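Local coordinates for hypothetical conserved protein (Geobacillus kaustophilus, PDB 2PCS) that is of unknown function but, as a member of the CoxG family with a Bet v 1-like fold, probably binds a small ligand in its interior, at residues G13-V18 / L97-D102; E17-L22 / Y74-L79. One frame throughout, in Å; residues are numbered along the deposited sequence.

How the contacts relate
Both contacts start from helix 15-22, which follows the first strand, 4-12. Further along the chain, contact 2 comes first, joining the 17-22 part of the helix to strand 75-84 and closing a loop that takes in helix 25-31 and strands 35-42, 45-52 and 59-71. Contact 1 closes a longer loop, from the helix start to the end of strand 87-99 and the turn after it, so contact 2 lies within its span. The two share Glu17 and Val18. Strands 75-84 and 87-99 are antiparallel neighbours, with Leu97 N probably hydrogen-bonded to Tyr74 O, and Leu97 also packs on Leu22. Together the contacts tie one short helix to two adjoining strands.

Contact 1: G13-V18 / L97-D102; sequences GTVEEV and LTPIND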
ATOM      1  N   GLY A  13      -2.344 -18.283  -1.758  1.00 79.01           N
ATOM      2  CA  GLY A  13      -2.666 -18.441  -0.332  1.00 76.30           C
ATOM      3  C   GLY A  13      -4.139 -18.277  -0.178  1.00 76.17           C
ATOM      4  O   GLY A  13      -4.806 -17.737  -1.073  1.00 76.12           O
ATOM      5  N   THR A  14      -4.684 -18.737   0.940  1.00 76.00           N
ATOM      6  CA  THR A  14      -6.112 -18.517   1.181  1.00 76.57           C
ATOM      7  C   THR A  14      -6.382 -17.091   1.654  1.00 75.96           C
ATOM      8  O   THR A  14      -5.451 -16.351   2.036  1.00 74.97           O
ATOM      9  CB  THR A  14      -6.681 -19.486   2.207  1.00 77.28           C
ATOM     10  OG1 THR A  14      -6.037 -19.268   3.473  1.00 78.48           O
ATOM     11  CG2 THR A  14      -6.516 -20.968   1.740  1.00 77.83           C
ATOM     12  N   VAL A  15      -7.662 -16.718   1.638  1.00 75.98           N
ATOM     13  CA  VAL A  15      -8.073 -15.371   2.008  1.00 75.92           C
ATOM     14  C   VAL A  15      -7.532 -15.075   3.397  1.00 76.85           C
ATOM     15  O   VAL A  15      -6.962 -14.023   3.633  1.00 76.87           O
ATOM     16  CB  VAL A  15      -9.594 -15.205   1.990  1.00 75.57           C
ATOM     17  CG1 VAL A  15     -10.009 -13.904   2.711  1.00 73.14           C
ATOM     18  CG2 VAL A  15     -10.121 -15.217   0.546  1.00 74.80           C
ATOM     19  N   GLU A  16      -7.712 -16.028   4.302  1.00 77.75           N
ATOM     20  CA  GLU A  16      -7.115 -15.986   5.630  1.00 79.03           C
ATOM     21  C   GLU A  16      -5.588 -15.901   5.632  1.00 78.17           C
ATOM     22  O   GLU A  16      -5.014 -15.247   6.461  1.00 78.23           O
ATOM     23  CB  GLU A  16      -7.610 -17.180   6.483  1.00 79.11           C
ATOM     24  CG  GLU A  16      -6.891 -17.375   7.848  1.00 83.91           C
ATOM     25  CD  GLU A  16      -6.955 -16.167   8.827  1.00 89.82           C
ATOM     26  OE1 GLU A  16      -7.845 -15.297   8.704  1.00 93.11           O
ATOM     27  OE2 GLU A  16      -6.109 -16.099   9.751  1.00 92.36           O
ATOM     28  N   GLU A  17      -4.914 -16.566   4.719  1.00 78.74           N
ATOM     29  CA  GLU A  17      -3.447 -16.489   4.746  1.00 78.83           C
ATOM     30  C   GLU A  17      -2.981 -15.076   4.410  1.00 77.78           C
ATOM     31  O   GLU A  17      -2.047 -14.564   5.040  1.00 78.35           O
ATOM     32  CB  GLU A  17      -2.807 -17.548   3.833  1.00 79.22           C
ATOM     33  CG  GLU A  17      -2.852 -18.949   4.491  1.00 84.73           C
ATOM     34  CD  GLU A  17      -2.936 -20.142   3.504  1.00 90.68           C
ATOM     35  OE1 GLU A  17      -3.257 -19.942   2.303  1.00 92.07           O
ATOM     36  OE2 GLU A  17      -2.695 -21.294   3.959  1.00 91.39           O
ATOM     37  N   VAL A  18      -3.679 -14.449   3.456  1.00 75.87           N
ATOM     38  CA  VAL A  18      -3.387 -13.109   2.958  1.00 74.37           C
ATOM     39  C   VAL A  18      -3.786 -12.061   3.977  1.00 73.23           C
ATOM     40  O   VAL A  18      -2.981 -11.210   4.331  1.00 72.77           O
ATOM     41  CB  VAL A  18      -4.101 -12.866   1.597  1.00 74.27           C
ATOM     42  CG1 VAL A  18      -3.864 -11.451   1.073  1.00 73.16           C
ATOM     43  CG2 VAL A  18      -3.624 -13.941   0.589  1.00 74.64           C
ATOM     44  N   LEU A  97     -10.699  -8.820  -0.534  1.00 66.34           N
ATOM     45  CA  LEU A  97     -10.153 -10.128  -0.828  1.00 68.05           C
ATOM     46  C   LEU A  97     -11.299 -11.056  -1.318  1.00 69.24           C
ATOM     47  O   LEU A  97     -12.416 -11.085  -0.718  1.00 68.94           O
ATOM     48  CB  LEU A  97      -9.399 -10.700   0.372  1.00 68.04           C
ATOM     49  CG  LEU A  97      -8.197  -9.946   0.959  1.00 68.55           C
ATOM     50  CD1 LEU A  97      -7.568 -10.720   2.107  1.00 64.95           C
ATOM     51  CD2 LEU A  97      -7.171  -9.765  -0.116  1.00 69.73           C
ATOM     52  N   THR A  98     -11.028 -11.742  -2.426  1.00 69.44           N
ATOM     53  CA  THR A  98     -11.975 -12.669  -3.040  1.00 71.35           C
ATOM     54  C   THR A  98     -11.350 -14.017  -3.288  1.00 71.48           C
ATOM     55  O   THR A  98     -10.351 -14.100  -3.984  1.00 71.45           O
ATOM     56  CB  THR A  98     -12.455 -12.128  -4.352  1.00 71.51           C
ATOM     57  OG1 THR A  98     -13.258 -10.995  -4.065  1.00 74.80           O
ATOM     58  CG2 THR A  98     -13.327 -13.090  -5.052  1.00 73.72           C
ATOM     59  N   PRO A  99     -11.935 -15.083  -2.731  1.00 72.75           N
ATOM     60  CA  PRO A  99     -11.377 -16.405  -2.980  1.00 75.41           C
ATOM     61  C   PRO A  99     -11.730 -16.740  -4.425  1.00 78.02           C
ATOM     62  O   PRO A  99     -12.898 -16.536  -4.830  1.00 78.26           O
ATOM     63  CB  PRO A  99     -12.151 -17.289  -2.023  1.00 75.30           C
ATOM     64  CG  PRO A  99     -13.462 -16.560  -1.845  1.00 73.89           C
ATOM     65  CD  PRO A  99     -13.166 -15.135  -1.931  1.00 72.56           C
ATOM     66  N   ILE A 100     -10.739 -17.133  -5.226  1.00 80.69           N
ATOM     67  CA  ILE A 100     -11.062 -17.577  -6.594  1.00 84.31           C
ATOM     68  C   ILE A 100     -11.147 -19.110  -6.635  1.00 86.38           C
ATOM     69  O   ILE A 100     -11.781 -19.697  -7.513  1.00 86.67           O
ATOM     70  CB  ILE A 100     -10.172 -16.952  -7.701  1.00 84.56           C
ATOM     71  CG1 ILE A 100      -8.702 -17.135  -7.372  1.00 85.75           C
ATOM     72  CG2 ILE A 100     -10.535 -15.461  -7.880  1.00 84.14           C
ATOM     73  CD1 ILE A 100      -7.891 -15.810  -7.559  1.00 86.63           C
ATOM     74  N   ASN A 101     -10.552 -19.735  -5.625  1.00 88.44           N
ATOM     75  CA  ASN A 101     -10.871 -21.098  -5.312  1.00 90.42           C
ATOM     76  C   ASN A 101     -10.530 -21.439  -3.872  1.00 91.51           C
ATOM     77  O   ASN A 101     -10.485 -20.558  -3.009  1.00 91.20           O
ATOM     78  CB  ASN A 101     -10.153 -22.044  -6.293  1.00 91.07           C
ATOM     79  CG  ASN A 101      -8.647 -21.804  -6.357  1.00 90.25           C
ATOM     80  OD1 ASN A 101      -7.951 -21.802  -5.342  1.00 88.88           O
ATOM     81  ND2 ASN A 101      -8.146 -21.627  -7.566  1.00 90.53           N
ATOM     82  N   ASP A 102     -10.302 -22.734  -3.647  1.00 92.93           N
ATOM     83  CA  ASP A 102      -9.738 -23.282  -2.423  1.00 94.70           C
ATOM     84  C   ASP A 102      -8.294 -22.793  -2.078  1.00 94.69           C
ATOM     85  O   ASP A 102      -8.015 -22.564  -0.889  1.00 94.66           O
ATOM     86  CB  ASP A 102      -9.814 -24.834  -2.455  1.00 95.13           C
ATOM     87  CG  ASP A 102     -11.172 -25.396  -1.926  1.00 97.39           C
ATOM     88  OD1 ASP A 102     -12.171 -24.620  -1.838  1.00 99.08           O
ATOM     89  OD2 ASP A 102     -11.230 -26.625  -1.619  1.00 95.73           O
TER
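Val15 and Val18 meet Leu97 and Pro99 in a small, partly buried apolar contact between the first turn of helix 15-22 and the end of strand 87-99. Val15 and Leu97 carry most of it; the two methyl groups of Val15 diverge toward different residues. Its CG1, anti to the backbone N (chi1 166°), lies 4.0 Å from CB of Leu97, and the two side chains run past one another, pointing opposite ways. Its CG2 reaches the proline, 3.7 Å from Pro99 N and 3.9 Å from Pro99 CB. One turn deeper, Val18 CG1 faces the forked end of Leu97, 3.9 Å from CD2 and about as far from CD1, while Leu97 CD1 also approaches the carbonyl oxygen of Val15 at 3.7 Å. Leu97 thus touches both valines, and Leu107 of strand 104-116 touches it as well. Toward the solvent the contact thins out to Thr14, whose CG2 comes to 3.4 Å from the carbonyl O of Asp102. The other branch of Thr14 serves the helix: OG1 accepts from Glu17 N at 3.2 Å. The return bond, Thr14 N to Glu17 OE1, is modelled so short that its length is doubtful. The pair is a capping box, here opening the first short helix after the first strand, as in the Bet v 1-like fold.

Contact 2: E17-L22 / Y74-L79; sequences EVWSKL and YHYKLL
Trp19, Tyr76 and Leu22 account for most of this buried contact, in which helix 15-22 packs against the sheet near the classic beta bulge of Tyr74 and His75 that starts strand 75-84, at an angle of 26° between the two short segments. The Trp19 indole reaches out with CG anti to the backbone N (chi1 180°), and its six-membered ring slips in beside the strand. Tyr74 N stands over one face of the indole, nearer its rim than its centre and 3.5 Å from CE3. At the ring's edge, close to its plane, His75 O lies 3.4 Å from CH2. Tyr76 approaches obliquely, its CD1 3.4 Å from Trp19 CZ3, with the ring planes 78° apart. Its phenol lies roughly perpendicular to Leu22, and the hydroxyl OH rests 3.8 Å from both CD1 and CD2 of the leucine. Pro72, Pro73 and Ile70 pack further against the indole, and Phe138 of the long helix 124-148 touches Leu22. An alanine in place of Trp19 would probably open a gap beside the strand's start, leaving Tyr76 CD1 without its aromatic neighbour and the tyrosine ring less held on that side. His75 points its imidazole to the other side of the strand, with ND1 hydrogen-bonded to Asp96 and NE2 to Asp69. An unidentified ligand comes within about 3 Å of the Tyr76 side chain, between nearest atoms, consistent with Tyr76 lining a ligand pocket. Aromatic rings and a leucine make the contact, partly against backbone atoms and with no polar bond between the segments, so shape sets how the rings fit.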
ATOM      1  N   GLU A  17      -4.914 -16.566   4.719  1.00 78.74           N
ATOM      2  CA  GLU A  17      -3.447 -16.489   4.746  1.00 78.83           C
ATOM      3  C   GLU A  17      -2.981 -15.076   4.410  1.00 77.78           C
ATOM      4  O   GLU A  17      -2.047 -14.564   5.040  1.00 78.35           O
ATOM      5  CB  GLU A  17      -2.807 -17.548   3.833  1.00 79.22           C
ATOM      6  CG  GLU A  17      -2.852 -18.949   4.491  1.00 84.73           C
ATOM      7  CD  GLU A  17      -2.936 -20.142   3.504  1.00 90.68           C
ATOM      8  OE1 GLU A  17      -3.257 -19.942   2.303  1.00 92.07           O
ATOM      9  OE2 GLU A  17      -2.695 -21.294   3.959  1.00 91.39           O
ATOM     10  N   VAL A  18      -3.679 -14.449   3.456  1.00 75.87           N
ATOM     11  CA  VAL A  18      -3.387 -13.109   2.958  1.00 74.37           C
ATOM     12  C   VAL A  18      -3.786 -12.061   3.977  1.00 73.23           C
ATOM     13  O   VAL A  18      -2.981 -11.210   4.331  1.00 72.77           O
ATOM     14  CB  VAL A  18      -4.101 -12.866   1.597  1.00 74.27           C
ATOM     15  CG1 VAL A  18      -3.864 -11.451   1.073  1.00 73.16           C
ATOM     16  CG2 VAL A  18      -3.624 -13.941   0.589  1.00 74.64           C
ATOM     17  N   TRP A  19      -5.009 -12.158   4.488  1.00 71.95           N
ATOM     18  CA  TRP A  19      -5.483 -11.219   5.505  1.00 71.49           C
ATOM     19  C   TRP A  19      -4.541 -11.108   6.740  1.00 72.07           C
ATOM     20  O   TRP A  19      -4.256  -9.987   7.218  1.00 72.41           O
ATOM     21  CB  TRP A  19      -6.901 -11.563   5.925  1.00 70.16           C
ATOM     22  CG  TRP A  19      -7.430 -10.653   6.954  1.00 69.75           C
ATOM     23  CD1 TRP A  19      -7.342 -10.802   8.333  1.00 66.79           C
ATOM     24  CD2 TRP A  19      -8.141  -9.432   6.720  1.00 68.25           C
ATOM     25  NE1 TRP A  19      -7.958  -9.733   8.950  1.00 67.47           N
ATOM     26  CE2 TRP A  19      -8.463  -8.887   7.990  1.00 66.47           C
ATOM     27  CE3 TRP A  19      -8.532  -8.740   5.560  1.00 64.30           C
ATOM     28  CZ2 TRP A  19      -9.156  -7.677   8.130  1.00 66.77           C
ATOM     29  CZ3 TRP A  19      -9.261  -7.573   5.704  1.00 66.92           C
ATOM     30  CH2 TRP A  19      -9.555  -7.039   6.978  1.00 66.50           C
ATOM     31  N   SER A  20      -4.041 -12.230   7.230  1.00 71.98           N
ATOM     32  CA  SER A  20      -3.117 -12.181   8.375  1.00 73.64           C
ATOM     33  C   SER A  20      -1.756 -11.499   8.075  1.00 73.32           C
ATOM     34  O   SER A  20      -1.158 -10.964   9.001  1.00 71.84           O
ATOM     35  CB  SER A  20      -2.854 -13.572   8.965  1.00 73.98           C
ATOM     36  OG  SER A  20      -1.828 -14.206   8.230  1.00 75.13           O
ATOM     37  N   LYS A  21      -1.284 -11.524   6.815  1.00 73.42           N
ATOM     38  CA  LYS A  21      -0.077 -10.745   6.451  1.00 74.30           C
ATOM     39  C   LYS A  21      -0.387  -9.269   6.349  1.00 74.08           C
ATOM     40  O   LYS A  21       0.360  -8.418   6.854  1.00 74.04           O
ATOM     41  CB  LYS A  21       0.588 -11.224   5.158  1.00 74.51           C
ATOM     42  CG  LYS A  21       1.308 -12.567   5.288  1.00 77.00           C
ATOM     43  CD  LYS A  21       2.289 -12.640   6.455  1.00 79.01           C
ATOM     44  CE  LYS A  21       2.584 -14.115   6.874  1.00 81.25           C
ATOM     45  NZ  LYS A  21       3.611 -14.236   7.997  1.00 82.37           N
ATOM     46  N   LEU A  22      -1.516  -8.968   5.716  1.00 73.75           N
ATOM     47  CA  LEU A  22      -1.901  -7.605   5.493  1.00 73.72           C
ATOM     48  C   LEU A  22      -2.217  -6.849   6.803  1.00 75.24           C
ATOM     49  O   LEU A  22      -2.186  -5.614   6.843  1.00 75.58           O
ATOM     50  CB  LEU A  22      -3.086  -7.580   4.533  1.00 73.05           C
ATOM     51  CG  LEU A  22      -2.853  -7.966   3.075  1.00 71.13           C
ATOM     52  CD1 LEU A  22      -4.170  -8.057   2.379  1.00 65.61           C
ATOM     53  CD2 LEU A  22      -1.915  -6.959   2.347  1.00 68.81           C
ATOM     54  N   TYR A  74     -11.721 -10.115   4.905  1.00 63.52           N
ATOM     55  CA  TYR A  74     -11.893  -9.858   3.475  1.00 63.66           C
ATOM     56  C   TYR A  74     -11.955  -8.411   2.957  1.00 63.33           C
ATOM     57  O   TYR A  74     -11.920  -8.192   1.764  1.00 65.65           O
ATOM     58  CB  TYR A  74     -13.169 -10.589   2.962  1.00 63.52           C
ATOM     59  CG  TYR A  74     -14.424 -10.002   3.556  1.00 62.55           C
ATOM     60  CD1 TYR A  74     -14.911 -10.451   4.803  1.00 63.76           C
ATOM     61  CD2 TYR A  74     -15.117  -9.000   2.896  1.00 60.92           C
ATOM     62  CE1 TYR A  74     -16.062  -9.905   5.361  1.00 63.24           C
ATOM     63  CE2 TYR A  74     -16.267  -8.435   3.455  1.00 64.55           C
ATOM     64  CZ  TYR A  74     -16.732  -8.895   4.691  1.00 65.13           C
ATOM     65  OH  TYR A  74     -17.858  -8.314   5.260  1.00 65.36           O
ATOM     66  N   HIS A  75     -12.110  -7.413   3.791  1.00 62.67           N
ATOM     67  CA  HIS A  75     -12.219  -6.068   3.279  1.00 61.35           C
ATOM     68  C   HIS A  75     -11.636  -5.035   4.246  1.00 62.26           C
ATOM     69  O   HIS A  75     -11.859  -5.121   5.436  1.00 63.52           O
ATOM     70  CB  HIS A  75     -13.665  -5.762   3.018  1.00 60.37           C
ATOM     71  CG  HIS A  75     -13.950  -4.297   2.864  1.00 60.99           C
ATOM     72  ND1 HIS A  75     -14.079  -3.687   1.637  1.00 57.29           N
ATOM     73  CD2 HIS A  75     -14.126  -3.325   3.792  1.00 60.88           C
ATOM     74  CE1 HIS A  75     -14.343  -2.403   1.811  1.00 60.79           C
ATOM     75  NE2 HIS A  75     -14.398  -2.164   3.113  1.00 63.32           N
ATOM     76  N   TYR A  76     -10.903  -4.035   3.752  1.00 62.99           N
ATOM     77  CA  TYR A  76     -10.644  -2.819   4.565  1.00 61.72           C
ATOM     78  C   TYR A  76     -10.445  -1.562   3.735  1.00 61.69           C
ATOM     79  O   TYR A  76     -10.395  -1.611   2.495  1.00 61.06           O
ATOM     80  CB  TYR A  76      -9.515  -3.026   5.545  1.00 62.65           C
ATOM     81  CG  TYR A  76      -8.214  -3.375   4.881  1.00 65.02           C
ATOM     82  CD1 TYR A  76      -7.971  -4.689   4.395  1.00 66.03           C
ATOM     83  CD2 TYR A  76      -7.225  -2.405   4.702  1.00 64.49           C
ATOM     84  CE1 TYR A  76      -6.746  -5.019   3.765  1.00 66.75           C
ATOM     85  CE2 TYR A  76      -6.004  -2.710   4.091  1.00 66.60           C
ATOM     86  CZ  TYR A  76      -5.771  -4.005   3.612  1.00 68.32           C
ATOM     87  OH  TYR A  76      -4.557  -4.284   3.021  1.00 69.26           O
ATOM     88  N   LYS A  77     -10.398  -0.410   4.419  1.00 61.46           N
ATOM     89  CA  LYS A  77     -10.078   0.852   3.790  1.00 60.94           C
ATOM     90  C   LYS A  77      -8.826   1.430   4.417  1.00 60.45           C
ATOM     91  O   LYS A  77      -8.533   1.149   5.556  1.00 59.50           O
ATOM     92  CB  LYS A  77     -11.248   1.819   3.878  1.00 60.52           C
ATOM     93  CG  LYS A  77     -12.459   1.298   3.153  1.00 65.66           C
ATOM     94  CD  LYS A  77     -13.567   2.367   3.104  1.00 73.75           C
ATOM     95  CE  LYS A  77     -14.671   2.083   2.066  1.00 74.90           C
ATOM     96  NZ  LYS A  77     -15.969   2.708   2.568  1.00 76.69           N
ATOM     97  N   LEU A  78      -8.063   2.201   3.637  1.00 61.03           N
ATOM     98  CA  LEU A  78      -6.850   2.864   4.127  1.00 61.02           C
ATOM     99  C   LEU A  78      -6.949   4.352   3.938  1.00 60.69           C
ATOM    100  O   LEU A  78      -7.371   4.795   2.876  1.00 59.90           O
ATOM    101  CB  LEU A  78      -5.594   2.382   3.388  1.00 60.51           C
ATOM    102  CG  LEU A  78      -4.976   1.037   3.720  1.00 62.94           C
ATOM    103  CD1 LEU A  78      -3.636   1.065   2.973  1.00 64.02           C
ATOM    104  CD2 LEU A  78      -4.754   0.679   5.254  1.00 56.80           C
ATOM    105  N   LEU A  79      -6.560   5.121   4.951  1.00 61.53           N
ATOM    106  CA  LEU A  79      -6.414   6.580   4.782  1.00 63.52           C
ATOM    107  C   LEU A  79      -4.964   6.878   5.004  1.00 63.72           C
ATOM    108  O   LEU A  79      -4.405   6.451   6.020  1.00 62.58           O
ATOM    109  CB  LEU A  79      -7.261   7.354   5.786  1.00 64.71           C
ATOM    110  CG  LEU A  79      -8.741   6.939   5.946  1.00 69.50           C
ATOM    111  CD1 LEU A  79      -9.389   7.720   7.119  1.00 71.15           C
ATOM    112  CD2 LEU A  79      -9.519   7.213   4.621  1.00 70.51           C
TER